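Local coordinates for protein enoyl-CoA hydratase carB homologue (Streptomyces cattleya, PDB 5O34) that probably catalyses an early crotonase-type carbon-carbon bond-forming step, the formation of carboxymethylproline, in biosynthesis of the carbapenem antibiotic thienamycin, at residues 94-99 with 228-233; 128-133 with 265-270; 134-139 with 254-259; 170-175 with 217-222. One frame throughout, in Å; residues are numbered along the deposited sequence.

Contact 1: residues 94-99 with 228-233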
loop_
_atom_site.group_PDB
_atom_site.type_symbol
_atom_site.label_atom_id
_atom_site.label_comp_id
_atom_site.label_asym_id
_atom_site.label_seq_id
_atom_site.Cartn_x
_atom_site.Cartn_y
_atom_site.Cartn_z
ATOM N N VAL A 94 16.715 8.833 17.579
ATOM C CA VAL A 94 15.388 9.143 18.096
ATOM C C VAL A 94 15.134 10.635 17.879
ATOM O O VAL A 94 15.828 11.466 18.464
ATOM C CB VAL A 94 15.178 8.720 19.586
ATOM C CG1 VAL A 94 13.782 9.105 20.092
ATOM C CG2 VAL A 94 15.417 7.229 19.779
ATOM N N LEU A 95 14.162 10.962 17.014
ATOM C CA LEU A 95 13.700 12.318 16.738
ATOM C C LEU A 95 12.549 12.569 17.693
ATOM O O LEU A 95 11.592 11.790 17.731
ATOM C CB LEU A 95 13.224 12.461 15.290
ATOM C CG LEU A 95 14.145 13.194 14.327
ATOM C CD1 LEU A 95 13.540 13.212 12.934
ATOM C CD2 LEU A 95 14.432 14.625 14.801
ATOM N N TYR A 96 12.662 13.628 18.496
ATOM C CA TYR A 96 11.699 13.932 19.543
ATOM C C TYR A 96 11.320 15.407 19.556
ATOM O O TYR A 96 12.191 16.281 19.491
ATOM C CB TYR A 96 12.306 13.455 20.872
ATOM C CG TYR A 96 11.499 13.685 22.125
ATOM C CD1 TYR A 96 10.275 13.052 22.313
ATOM C CD2 TYR A 96 12.022 14.417 23.185
ATOM C CE1 TYR A 96 9.545 13.227 23.488
ATOM C CE2 TYR A 96 11.313 14.584 24.370
ATOM C CZ TYR A 96 10.073 13.987 24.519
ATOM O OH TYR A 96 9.361 14.161 25.680
ATOM N N GLY A 97 10.014 15.657 19.586
ATOM C CA GLY A 97 9.446 17.002 19.584
ATOM C C GLY A 97 9.528 17.737 20.908
ATOM O O GLY A 97 9.557 18.972 20.928
ATOM N N GLY A 98 9.557 16.982 22.004
ATOM C CA GLY A 98 9.597 17.522 23.359
ATOM C C GLY A 98 8.453 17.013 24.216
ATOM O O GLY A 98 7.779 16.048 23.838
ATOM N N ALA A 99 8.221 17.656 25.377
ATOM C CA ALA A 99 7.147 17.266 26.300
ATOM C C ALA A 99 5.839 17.991 25.974
ATOM O O ALA A 99 5.754 19.217 26.137
ATOM C CB ALA A 99 7.563 17.524 27.742
ATOM N N ARG A 228 4.780 7.594 29.358
ATOM C CA ARG A 228 5.742 6.553 28.978
ATOM C C ARG A 228 6.308 6.716 27.538
ATOM O O ARG A 228 7.065 5.846 27.088
ATOM C CB ARG A 228 5.072 5.176 29.160
ATOM C CG ARG A 228 6.014 4.000 29.389
ATOM C CD ARG A 228 5.276 2.705 29.105
ATOM N NE ARG A 228 6.176 1.552 29.045
ATOM C CZ ARG A 228 5.770 0.287 28.960
ATOM N NH1 ARG A 228 4.474 -0.001 28.932
ATOM N NH2 ARG A 228 6.657 -0.698 28.914
ATOM N N LEU A 229 5.965 7.823 26.832
ATOM C CA LEU A 229 6.390 8.068 25.440
ATOM C C LEU A 229 7.918 7.970 25.203
ATOM O O LEU A 229 8.343 7.122 24.409
ATOM C CB LEU A 229 5.842 9.395 24.861
ATOM C CG LEU A 229 6.261 9.693 23.396
ATOM C CD1 LEU A 229 5.590 8.750 22.404
ATOM C CD2 LEU A 229 5.972 11.104 23.020
ATOM N N LEU A 230 8.730 8.824 25.875
ATOM C CA LEU A 230 10.187 8.807 25.714
ATOM C C LEU A 230 10.802 7.496 26.229
ATOM O O LEU A 230 11.713 6.976 25.589
ATOM C CB LEU A 230 10.836 10.054 26.324
ATOM C CG LEU A 230 12.306 10.351 25.990
ATOM C CD1 LEU A 230 12.495 10.677 24.508
ATOM C CD2 LEU A 230 12.799 11.524 26.799
ATOM N N ASP A 231 10.244 6.920 27.309
ATOM C CA ASP A 231 10.669 5.630 27.878
ATOM C C ASP A 231 10.577 4.507 26.864
ATOM O O ASP A 231 11.517 3.718 26.720
ATOM C CB ASP A 231 9.811 5.277 29.104
ATOM C CG ASP A 231 10.105 6.162 30.281
ATOM O OD1 ASP A 231 11.198 6.744 30.314
ATOM O OD2 ASP A 231 9.271 6.214 31.208
ATOM N N ARG A 232 9.429 4.430 26.175
ATOM C CA ARG A 232 9.179 3.434 25.142
ATOM C C ARG A 232 10.105 3.703 23.941
ATOM O O ARG A 232 10.733 2.769 23.443
ATOM C CB ARG A 232 7.679 3.421 24.775
ATOM C CG ARG A 232 7.225 2.315 23.822
ATOM C CD ARG A 232 7.787 0.931 24.093
ATOM N NE ARG A 232 7.702 0.113 22.883
ATOM C CZ ARG A 232 8.491 -0.919 22.606
ATOM N NH1 ARG A 232 9.455 -1.274 23.449
ATOM N NH2 ARG A 232 8.330 -1.599 21.479
ATOM N N ALA A 233 10.271 4.987 23.561
ATOM C CA ALA A 233 11.161 5.398 22.466
ATOM C C ALA A 233 12.597 4.919 22.693
ATOM O O ALA A 233 13.178 4.283 21.809
ATOM C CB ALA A 233 11.122 6.909 22.290
#

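Contact 2: residues 128-133 with 265-270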
loop_
_atom_site.group_PDB
_atom_site.type_symbol
_atom_site.label_atom_id
_atom_site.label_comp_id
_atom_site.label_asym_id
_atom_site.label_seq_id
_atom_site.Cartn_x
_atom_site.Cartn_y
_atom_site.Cartn_z
ATOM N N ILE A 128 13.868 20.988 1.594
ATOM C CA ILE A 128 12.813 20.041 1.989
ATOM C C ILE A 128 13.129 18.658 1.429
ATOM O O ILE A 128 13.167 17.674 2.177
ATOM C CB ILE A 128 11.429 20.581 1.482
ATOM C CG1 ILE A 128 11.016 21.807 2.286
ATOM C CG2 ILE A 128 10.318 19.508 1.535
ATOM C CD1 ILE A 128 10.599 21.482 3.700
ATOM N N THR A 129 13.386 18.603 0.096
ATOM C CA THR A 129 13.712 17.380 -0.631
ATOM C C THR A 129 14.998 16.773 -0.095
ATOM O O THR A 129 15.029 15.571 0.150
ATOM C CB THR A 129 13.750 17.621 -2.165
ATOM O OG1 THR A 129 12.596 18.356 -2.575
ATOM C CG2 THR A 129 13.825 16.322 -2.962
ATOM N N ASP A 130 16.022 17.605 0.154
ATOM C CA ASP A 130 17.309 17.158 0.700
ATOM C C ASP A 130 17.152 16.611 2.116
ATOM O O ASP A 130 17.805 15.627 2.449
ATOM C CB ASP A 130 18.390 18.259 0.611
ATOM C CG ASP A 130 18.856 18.606 -0.807
ATOM O OD1 ASP A 130 18.221 18.130 -1.786
ATOM O OD2 ASP A 130 19.837 19.375 -0.939
ATOM N N LEU A 131 16.227 17.191 2.910
ATOM C CA LEU A 131 15.925 16.703 4.254
ATOM C C LEU A 131 15.184 15.363 4.188
ATOM O O LEU A 131 15.639 14.404 4.814
ATOM C CB LEU A 131 15.153 17.743 5.100
ATOM C CG LEU A 131 14.630 17.275 6.484
ATOM C CD1 LEU A 131 15.751 16.793 7.383
ATOM C CD2 LEU A 131 13.839 18.364 7.169
ATOM N N TYR A 132 14.083 15.276 3.399
ATOM C CA TYR A 132 13.316 14.027 3.283
ATOM C C TYR A 132 14.152 12.884 2.710
ATOM O O TYR A 132 14.068 11.762 3.216
ATOM C CB TYR A 132 12.019 14.211 2.480
ATOM C CG TYR A 132 11.062 15.260 3.009
ATOM C CD1 TYR A 132 11.053 15.615 4.361
ATOM C CD2 TYR A 132 10.110 15.838 2.180
ATOM C CE1 TYR A 132 10.154 16.561 4.857
ATOM C CE2 TYR A 132 9.187 16.760 2.673
ATOM C CZ TYR A 132 9.229 17.133 4.006
ATOM O OH TYR A 132 8.369 18.089 4.477
ATOM N N THR A 133 14.991 13.176 1.689
ATOM C CA THR A 133 15.847 12.158 1.074
ATOM C C THR A 133 16.929 11.662 2.018
ATOM O O THR A 133 17.179 10.456 2.019
ATOM C CB THR A 133 16.429 12.584 -0.291
ATOM O OG1 THR A 133 17.084 13.852 -0.188
ATOM C CG2 THR A 133 15.373 12.612 -1.400
ATOM N N ARG A 265 11.792 12.366 -7.494
ATOM C CA ARG A 265 10.959 12.731 -8.640
ATOM C C ARG A 265 10.012 13.898 -8.326
ATOM O O ARG A 265 9.647 14.636 -9.239
ATOM C CB ARG A 265 10.164 11.522 -9.132
ATOM C CG ARG A 265 10.904 10.727 -10.205
ATOM C CD ARG A 265 10.039 9.641 -10.800
ATOM N NE ARG A 265 9.690 8.638 -9.795
ATOM C CZ ARG A 265 10.367 7.516 -9.587
ATOM N NH1 ARG A 265 11.426 7.225 -10.332
ATOM N NH2 ARG A 265 9.986 6.672 -8.638
ATOM N N ILE A 266 9.629 14.067 -7.040
ATOM C CA ILE A 266 8.729 15.128 -6.565
ATOM C C ILE A 266 9.379 16.518 -6.655
ATOM O O ILE A 266 8.656 17.489 -6.852
ATOM C CB ILE A 266 8.148 14.852 -5.120
ATOM C CG1 ILE A 266 7.545 13.427 -4.944
ATOM C CG2 ILE A 266 7.136 15.918 -4.662
ATOM C CD1 ILE A 266 6.633 12.876 -6.051
ATOM N N ARG A 267 10.716 16.615 -6.487
ATOM C CA ARG A 267 11.478 17.873 -6.486
ATOM C C ARG A 267 10.968 18.901 -7.525
ATOM O O ARG A 267 10.456 19.958 -7.141
ATOM C CB ARG A 267 12.989 17.606 -6.635
ATOM C CG ARG A 267 13.881 18.824 -6.361
ATOM C CD ARG A 267 15.354 18.594 -6.718
ATOM N NE ARG A 267 15.990 17.551 -5.904
ATOM C CZ ARG A 267 16.562 17.756 -4.718
ATOM N NH1 ARG A 267 16.586 18.971 -4.184
ATOM N NH2 ARG A 267 17.097 16.742 -4.048
ATOM N N ARG A 268 11.033 18.548 -8.813
ATOM C CA ARG A 268 10.584 19.390 -9.921
ATOM C C ARG A 268 9.057 19.634 -9.890
ATOM O O ARG A 268 8.619 20.765 -10.104
ATOM C CB ARG A 268 11.090 18.799 -11.255
ATOM C CG ARG A 268 10.202 18.999 -12.485
ATOM C CD ARG A 268 10.456 20.291 -13.239
ATOM N NE ARG A 268 9.573 20.393 -14.407
ATOM C CZ ARG A 268 9.646 21.345 -15.333
ATOM N NH1 ARG A 268 10.577 22.289 -15.255
ATOM N NH2 ARG A 268 8.791 21.356 -16.351
ATOM N N GLU A 269 8.264 18.590 -9.600
ATOM C CA GLU A 269 6.795 18.662 -9.505
ATOM C C GLU A 269 6.308 19.630 -8.411
ATOM O O GLU A 269 5.447 20.471 -8.679
ATOM C CB GLU A 269 6.201 17.264 -9.268
ATOM C CG GLU A 269 6.208 16.361 -10.489
ATOM C CD GLU A 269 5.982 14.874 -10.260
ATOM O OE1 GLU A 269 5.614 14.477 -9.129
ATOM O OE2 GLU A 269 6.179 14.100 -11.226
ATOM N N ALA A 270 6.864 19.512 -7.188
ATOM C CA ALA A 270 6.538 20.350 -6.020
ATOM C C ALA A 270 6.833 21.828 -6.282
ATOM O O ALA A 270 6.092 22.692 -5.807
ATOM C CB ALA A 270 7.304 19.875 -4.795
#

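Contact 3: residues 134-139 with 254-259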
loop_
_atom_site.group_PDB
_atom_site.type_symbol
_atom_site.label_atom_id
_atom_site.label_comp_id
_atom_site.label_asym_id
_atom_site.label_seq_id
_atom_site.Cartn_x
_atom_site.Cartn_y
_atom_site.Cartn_z
ATOM N N THR A 134 17.546 12.549 2.844
ATOM C CA THR A 134 18.620 12.129 3.762
ATOM C C THR A 134 18.041 11.273 4.920
ATOM O O THR A 134 18.534 10.164 5.139
ATOM C CB THR A 134 19.529 13.311 4.207
ATOM O OG1 THR A 134 20.699 12.798 4.840
ATOM C CG2 THR A 134 18.853 14.262 5.173
ATOM N N VAL A 135 16.965 11.743 5.596
ATOM C CA VAL A 135 16.305 11.015 6.694
ATOM C C VAL A 135 15.960 9.571 6.259
ATOM O O VAL A 135 16.172 8.636 7.030
ATOM C CB VAL A 135 15.067 11.779 7.246
ATOM C CG1 VAL A 135 14.299 10.948 8.280
ATOM C CG2 VAL A 135 15.477 13.119 7.851
ATOM N N ALA A 136 15.482 9.403 5.010
ATOM C CA ALA A 136 15.114 8.115 4.420
ATOM C C ALA A 136 16.296 7.338 3.812
ATOM O O ALA A 136 16.225 6.108 3.735
ATOM C CB ALA A 136 14.032 8.321 3.371
ATOM N N ALA A 137 17.376 8.034 3.385
ATOM C CA ALA A 137 18.524 7.349 2.755
ATOM C C ALA A 137 19.673 6.946 3.703
ATOM O O ALA A 137 20.480 6.106 3.302
ATOM C CB ALA A 137 19.071 8.157 1.589
ATOM N N ILE A 138 19.754 7.499 4.936
ATOM C CA ILE A 138 20.831 7.129 5.882
ATOM C C ILE A 138 20.726 5.643 6.281
ATOM O O ILE A 138 19.638 5.068 6.211
ATOM C CB ILE A 138 20.988 8.074 7.121
ATOM C CG1 ILE A 138 19.743 8.081 8.050
ATOM C CG2 ILE A 138 21.385 9.503 6.705
ATOM C CD1 ILE A 138 20.119 8.205 9.559
ATOM N N SER A 139 21.858 5.014 6.637
ATOM C CA SER A 139 21.895 3.593 6.987
ATOM C C SER A 139 21.353 3.269 8.402
ATOM O O SER A 139 21.069 2.105 8.688
ATOM C CB SER A 139 23.302 3.031 6.795
ATOM O OG SER A 139 24.150 3.364 7.883
ATOM N N ARG A 254 18.617 -0.042 1.563
ATOM C CA ARG A 254 18.181 -0.782 0.364
ATOM C C ARG A 254 16.646 -0.871 0.292
ATOM O O ARG A 254 16.054 -0.596 -0.756
ATOM C CB ARG A 254 18.839 -2.171 0.281
ATOM C CG ARG A 254 20.309 -2.151 0.671
ATOM C CD ARG A 254 21.189 -3.093 -0.133
ATOM N NE ARG A 254 22.356 -3.530 0.645
ATOM C CZ ARG A 254 23.438 -2.788 0.881
ATOM N NH1 ARG A 254 23.524 -1.553 0.398
ATOM N NH2 ARG A 254 24.434 -3.272 1.609
ATOM N N VAL A 255 16.013 -1.208 1.424
ATOM C CA VAL A 255 14.563 -1.305 1.593
ATOM C C VAL A 255 13.867 0.073 1.344
ATOM O O VAL A 255 12.757 0.117 0.808
ATOM C CB VAL A 255 14.269 -1.921 2.992
ATOM C CG1 VAL A 255 12.904 -1.528 3.528
ATOM C CG2 VAL A 255 14.426 -3.442 2.975
ATOM N N ASN A 256 14.543 1.182 1.688
ATOM C CA ASN A 256 14.049 2.549 1.485
ATOM C C ASN A 256 14.356 3.156 0.105
ATOM O O ASN A 256 13.780 4.191 -0.209
ATOM C CB ASN A 256 14.567 3.480 2.591
ATOM C CG ASN A 256 13.857 3.360 3.916
ATOM O OD1 ASN A 256 13.067 2.440 4.161
ATOM N ND2 ASN A 256 14.142 4.294 4.814
ATOM N N ALA A 257 15.240 2.534 -0.715
ATOM C CA ALA A 257 15.615 3.043 -2.053
ATOM C C ALA A 257 14.406 3.430 -2.958
ATOM O O ALA A 257 14.398 4.566 -3.439
ATOM C CB ALA A 257 16.546 2.072 -2.766
ATOM N N PRO A 258 13.352 2.588 -3.152
ATOM C CA PRO A 258 12.193 3.047 -3.954
ATOM C C PRO A 258 11.520 4.316 -3.390
ATOM O O PRO A 258 11.141 5.205 -4.167
ATOM C CB PRO A 258 11.243 1.843 -3.924
ATOM C CG PRO A 258 12.119 0.665 -3.604
ATOM C CD PRO A 258 13.146 1.199 -2.670
ATOM N N PHE A 259 11.421 4.424 -2.037
ATOM C CA PHE A 259 10.843 5.575 -1.330
ATOM C C PHE A 259 11.686 6.841 -1.554
ATOM O O PHE A 259 11.135 7.918 -1.818
ATOM C CB PHE A 259 10.666 5.255 0.170
ATOM C CG PHE A 259 10.034 6.353 0.993
ATOM C CD1 PHE A 259 8.655 6.530 1.007
ATOM C CD2 PHE A 259 10.816 7.197 1.772
ATOM C CE1 PHE A 259 8.071 7.551 1.761
ATOM C CE2 PHE A 259 10.231 8.217 2.533
ATOM C CZ PHE A 259 8.862 8.391 2.520
#

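Contact 4: residues 170-175 with 217-222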
loop_
_atom_site.group_PDB
_atom_site.type_symbol
_atom_site.label_atom_id
_atom_site.label_comp_id
_atom_site.label_asym_id
_atom_site.label_seq_id
_atom_site.Cartn_x
_atom_site.Cartn_y
_atom_site.Cartn_z
ATOM N N ALA A 170 -1.198 12.542 20.564
ATOM C CA ALA A 170 -0.752 12.739 19.185
ATOM C C ALA A 170 -1.946 12.914 18.256
ATOM O O ALA A 170 -2.913 12.155 18.329
ATOM C CB ALA A 170 0.125 11.579 18.725
ATOM N N ARG A 171 -1.908 13.981 17.450
ATOM C CA ARG A 171 -2.943 14.314 16.475
ATOM C C ARG A 171 -2.251 14.619 15.140
ATOM O O ARG A 171 -1.335 15.436 15.090
ATOM C CB ARG A 171 -3.861 15.443 16.989
ATOM C CG ARG A 171 -4.748 14.960 18.143
ATOM C CD ARG A 171 -5.695 16.002 18.710
ATOM N NE ARG A 171 -6.848 16.232 17.836
ATOM C CZ ARG A 171 -7.957 15.492 17.819
ATOM N NH1 ARG A 171 -8.079 14.442 18.626
ATOM N NH2 ARG A 171 -8.946 15.788 16.985
ATOM N N LEU A 172 -2.613 13.871 14.085
ATOM C CA LEU A 172 -1.976 13.961 12.761
ATOM C C LEU A 172 -2.873 14.692 11.748
ATOM O O LEU A 172 -4.063 14.392 11.677
ATOM C CB LEU A 172 -1.625 12.533 12.293
ATOM C CG LEU A 172 -0.310 11.880 12.806
ATOM C CD1 LEU A 172 -0.129 11.944 14.316
ATOM C CD2 LEU A 172 -0.245 10.445 12.419
ATOM N N VAL A 173 -2.322 15.690 11.012
ATOM C CA VAL A 173 -3.079 16.500 10.062
ATOM C C VAL A 173 -2.229 16.815 8.840
ATOM O O VAL A 173 -1.033 17.087 8.932
ATOM C CB VAL A 173 -3.635 17.835 10.687
ATOM C CG1 VAL A 173 -4.992 18.226 10.102
ATOM C CG2 VAL A 173 -3.699 17.790 12.215
ATOM N N MET A 174 -2.918 16.842 7.683
ATOM C CA MET A 174 -2.375 17.267 6.403
ATOM C C MET A 174 -3.363 18.346 5.898
ATOM O O MET A 174 -4.134 18.052 4.996
ATOM C CB MET A 174 -2.256 16.107 5.386
ATOM C CG MET A 174 -0.913 15.435 5.388
ATOM S SD MET A 174 0.497 16.490 5.122
ATOM C CE MET A 174 1.565 15.347 5.156
ATOM N N PRO A 175 -3.445 19.546 6.558
ATOM C CA PRO A 175 -4.393 20.591 6.106
ATOM C C PRO A 175 -3.982 21.498 4.914
ATOM O O PRO A 175 -4.672 22.490 4.667
ATOM C CB PRO A 175 -4.594 21.423 7.378
ATOM C CG PRO A 175 -3.272 21.385 8.038
ATOM C CD PRO A 175 -2.603 20.057 7.671
ATOM N N ASP A 217 -4.735 2.898 10.803
ATOM C CA ASP A 217 -4.460 3.262 9.415
ATOM C C ASP A 217 -2.984 3.156 8.977
ATOM O O ASP A 217 -2.725 3.186 7.775
ATOM C CB ASP A 217 -5.032 4.657 9.121
ATOM C CG ASP A 217 -6.564 4.696 9.165
ATOM O OD1 ASP A 217 -7.194 3.627 9.005
ATOM O OD2 ASP A 217 -7.133 5.798 9.325
ATOM N N GLY A 218 -2.056 2.954 9.911
ATOM C CA GLY A 218 -0.631 2.816 9.596
ATOM C C GLY A 218 0.183 4.099 9.652
ATOM O O GLY A 218 1.329 4.124 9.215
ATOM N N LEU A 219 -0.383 5.171 10.192
ATOM C CA LEU A 219 0.315 6.444 10.344
ATOM C C LEU A 219 1.218 6.453 11.579
ATOM O O LEU A 219 2.191 7.206 11.632
ATOM C CB LEU A 219 -0.681 7.591 10.360
ATOM C CG LEU A 219 -1.466 7.792 9.066
ATOM C CD1 LEU A 219 -2.631 8.708 9.293
ATOM C CD2 LEU A 219 -0.578 8.315 7.967
ATOM N N LEU A 220 0.888 5.603 12.570
ATOM C CA LEU A 220 1.686 5.344 13.773
ATOM C C LEU A 220 1.972 3.856 13.797
ATOM O O LEU A 220 1.118 3.060 13.411
ATOM C CB LEU A 220 0.966 5.751 15.071
ATOM C CG LEU A 220 0.703 7.244 15.308
ATOM C CD1 LEU A 220 -0.032 7.447 16.608
ATOM C CD2 LEU A 220 1.985 8.077 15.283
ATOM N N HIS A 221 3.194 3.480 14.192
ATOM C CA HIS A 221 3.591 2.077 14.299
ATOM C C HIS A 221 3.138 1.562 15.657
ATOM O O HIS A 221 2.903 0.368 15.826
ATOM C CB HIS A 221 5.114 1.935 14.180
ATOM C CG HIS A 221 5.651 2.213 12.809
ATOM N ND1 HIS A 221 5.564 3.475 12.236
ATOM C CD2 HIS A 221 6.286 1.389 11.949
ATOM C CE1 HIS A 221 6.130 3.370 11.046
ATOM N NE2 HIS A 221 6.584 2.137 10.832
ATOM N N GLU A 222 3.044 2.476 16.637
ATOM C CA GLU A 222 2.692 2.145 18.008
ATOM C C GLU A 222 2.184 3.373 18.745
ATOM O O GLU A 222 2.576 4.503 18.437
ATOM C CB GLU A 222 3.920 1.552 18.725
ATOM C CG GLU A 222 3.676 1.042 20.143
ATOM C CD GLU A 222 4.912 0.602 20.909
ATOM O OE1 GLU A 222 5.930 0.256 20.267
ATOM O OE2 GLU A 222 4.845 0.559 22.158
#

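Contact 1: residues 94-99 with 228-233
Strand 94-96 and helix 229-233 run nearly antiparallel, at 166° between their directions and 10.5 Å between axes, with Val94 facing Ala233 and Tyr96 facing Leu230. No hydrogen bond crosses between the two segments. The contact is apolar and buries 231 Å². Its centre is the ring of Tyr96. The CD1 methyl of Leu230 sits squarely over one face of this ring, 3.8 Å from the centroid and only 4° off the ring normal. This is a CH-pi contact. The methyl is almost equally far from all the ring carbons, so no single edge carries it. On the opposite face the backbone N of Gly98 lies above the ring centre, and the ring is held between the helix and its own chain. Leu229 comes from another direction. Leu229 CD2 meets the ring edge at Tyr96 CE1, 4.2 Å away. Tyr96 CG stands anti to the backbone N (chi1 179°), and this swings the ring across to the helix. The crotonase fold places helices against the faces of a central sheet, and helix 229-242 packs here on strand 92-96. Val94 and Tyr96 point to this helix. Leu95, between them, turns to the other side of the sheet and touches Phe60, Phe103 and Cys161. At the start of the strand segment Val94 CG1 touches Ala233 CB at 4.1 Å. Here the backbones are nearest, with 7.1 Å between CA of Val94 and CA of Ala233. Leu229 and Ala233 also rest on Leu165 of strand 163-167, while Val94 and Tyr96 touch Leu57 of strand 55-59.

Contact 2: residues 128-133 with 265-270
Asp130 and Arg267 form the charged part of this contact. Arg267 approaches end-on and gives both NH2 and NH1 to one oxygen, Asp130 OD1. Arg267 NH2 lies 2.9 Å and NH1 3.0 Å from Asp130 OD1. Both bonds are bent, with N-H...O angles of 150° and 142°. OD1 lies in the guanidinium plane, but the carboxylate is turned 67° against that plane. NH2 lies nearly on the extension of the C-O bond. NH1 arrives on the syn side, out of the carboxylate plane. The arginine is also paired with Asp126 through NH1 and with Glu264 through NH2. Its positive charge is thus shared among three acidic groups, which would help fix the rotation of the guanidinium.

The apolar part is Thr129. Its CG2 methyl lies over one face of the guanidinium, off centre, 3.5 Å from Arg267 NH2. The arginine chain bends at chi3, and the group folds over the threonine to reach the aspartate.

Backbone-directed bonds complete the helix side. Thr129 OG1 bonds to Ile125 O. Thr129 O accepts both Thr133 N and Thr133 OG1, the latter at 2.7 Å, from opposite faces of its plane.

The contact ties together two helices of the crotonase fold, 120-137 and 252-273, the latter the last modelled one. Phe185 of helix 184-194 touches Thr129 and Ile266 nearby, and helices 71-86 and 152-158 pack on Ile128 and Leu131.

Contact 3: residues 134-139 with 254-259
Phe259 turns the edge of its ring to the methyl of Ala136. CB of Ala136 lies in the ring plane, 3.8 Å from Phe259 CD2, with CE2 nearly as close. The ring reaches this position because CG stands anti to the backbone N (chi1 -178°).

Asn256, on the same side of its helix, adds the one hydrogen bond across the segments. Its ND2 donates to Ala136 O over 3.0 Å. The N-H...O angle is 163°, so the bond is fairly straight. The donor lies in the carbonyl plane, on a lone pair, and the oxygen lies almost exactly in the amide plane of the asparagine. Asn256 CB is also close to this oxygen, at 3.3 Å. CA of Ala136 and CA of Asn256 are 6.4 Å apart, the nearest backbone approach of the segments.

Ala136 is in the last turn of helix 120-137, and Ile138 is the first residue to leave it. Side chains bind carbonyls at this end: Asn256 takes Ala136 O, and Arg252 takes Val135 O and Ile138 O.

The other end of the amide is fixed too. Asn256 OD1 accepts a hydrogen bond from Arg196 of the third subunit, and that arginine also makes a cation-pi contact with Phe259. Such packing of the last modelled helix both on its own subunit and on a neighbour fits the trimer of the crotonase family.

Contact 4: residues 170-175 with 217-222
No ring or other flat side chain takes part where Leu172 meets Leu219 and Leu220, so there are no faces or edges to fill; the nearby ring of His221 stacks on Tyr163 instead. The contact joins two parts of the crotonase fold. Leu172 is on strand 171-173, which lies between strands 149-151 and 209-210 in the small sheet. Leu219 and Leu220 are in the turn between helix 211-217 and strand 222-224, the last strand of the large sheet. That turn starts at Gly218, which ends the helix in a Schellman motif with positive phi (93°).

The contact is purely apolar and buries 148 Å². One methyl, Leu172 CD2, makes both of the close contacts. It is the extended branch: chi2 of 50° turns CD1 back and leaves CD2 pointing on towards the turn. There it presses on Leu219 CB. Leu172 CD2 also meets Leu220 CD2, more loosely, at 4.3 Å. The Leu172 and Leu219 side chains slide past each other in opposite directions. A methyl rests on a methylene, and the end of Leu219 runs on to Val198 and Met202 of helix 196-205 and to Leu190 of helix 184-194. Leu220 continues towards Arg164 on strand 163-167.

The turn also faces the third subunit. Thr197 of that subunit bonds to Gly218 O, and Gln200 of that subunit bonds to His221 NE2. Within the chain, Leu219 O accepts Arg164 NE. The closest approach of the two segments is Leu172 CD2 to Leu219 CB, at 3.5 Å.

From the N terminus, the first segments come in order: 94-99, 128-133, 134-139 and 170-175. The second segments follow as 217-222 (contact 4), 228-233 (contact 1), 254-259 (contact 3) and 265-270 (contact 2). Contact 4 closes the shortest loop and lies within the spans of the other three. Contact 3 lies within the span of contact 2. Both tie helix 120-137 to helix 252-273, at centres 14 Å apart. Contact 1 crosses both, because its first segment precedes theirs and its second falls inside their loops. It fixes helix 229-242 on the large sheet, while contact 4 joins the small sheet to the turn before strand 222-224. Contacts 1 and 4 meet through the Arg232-Glu222 salt bridge.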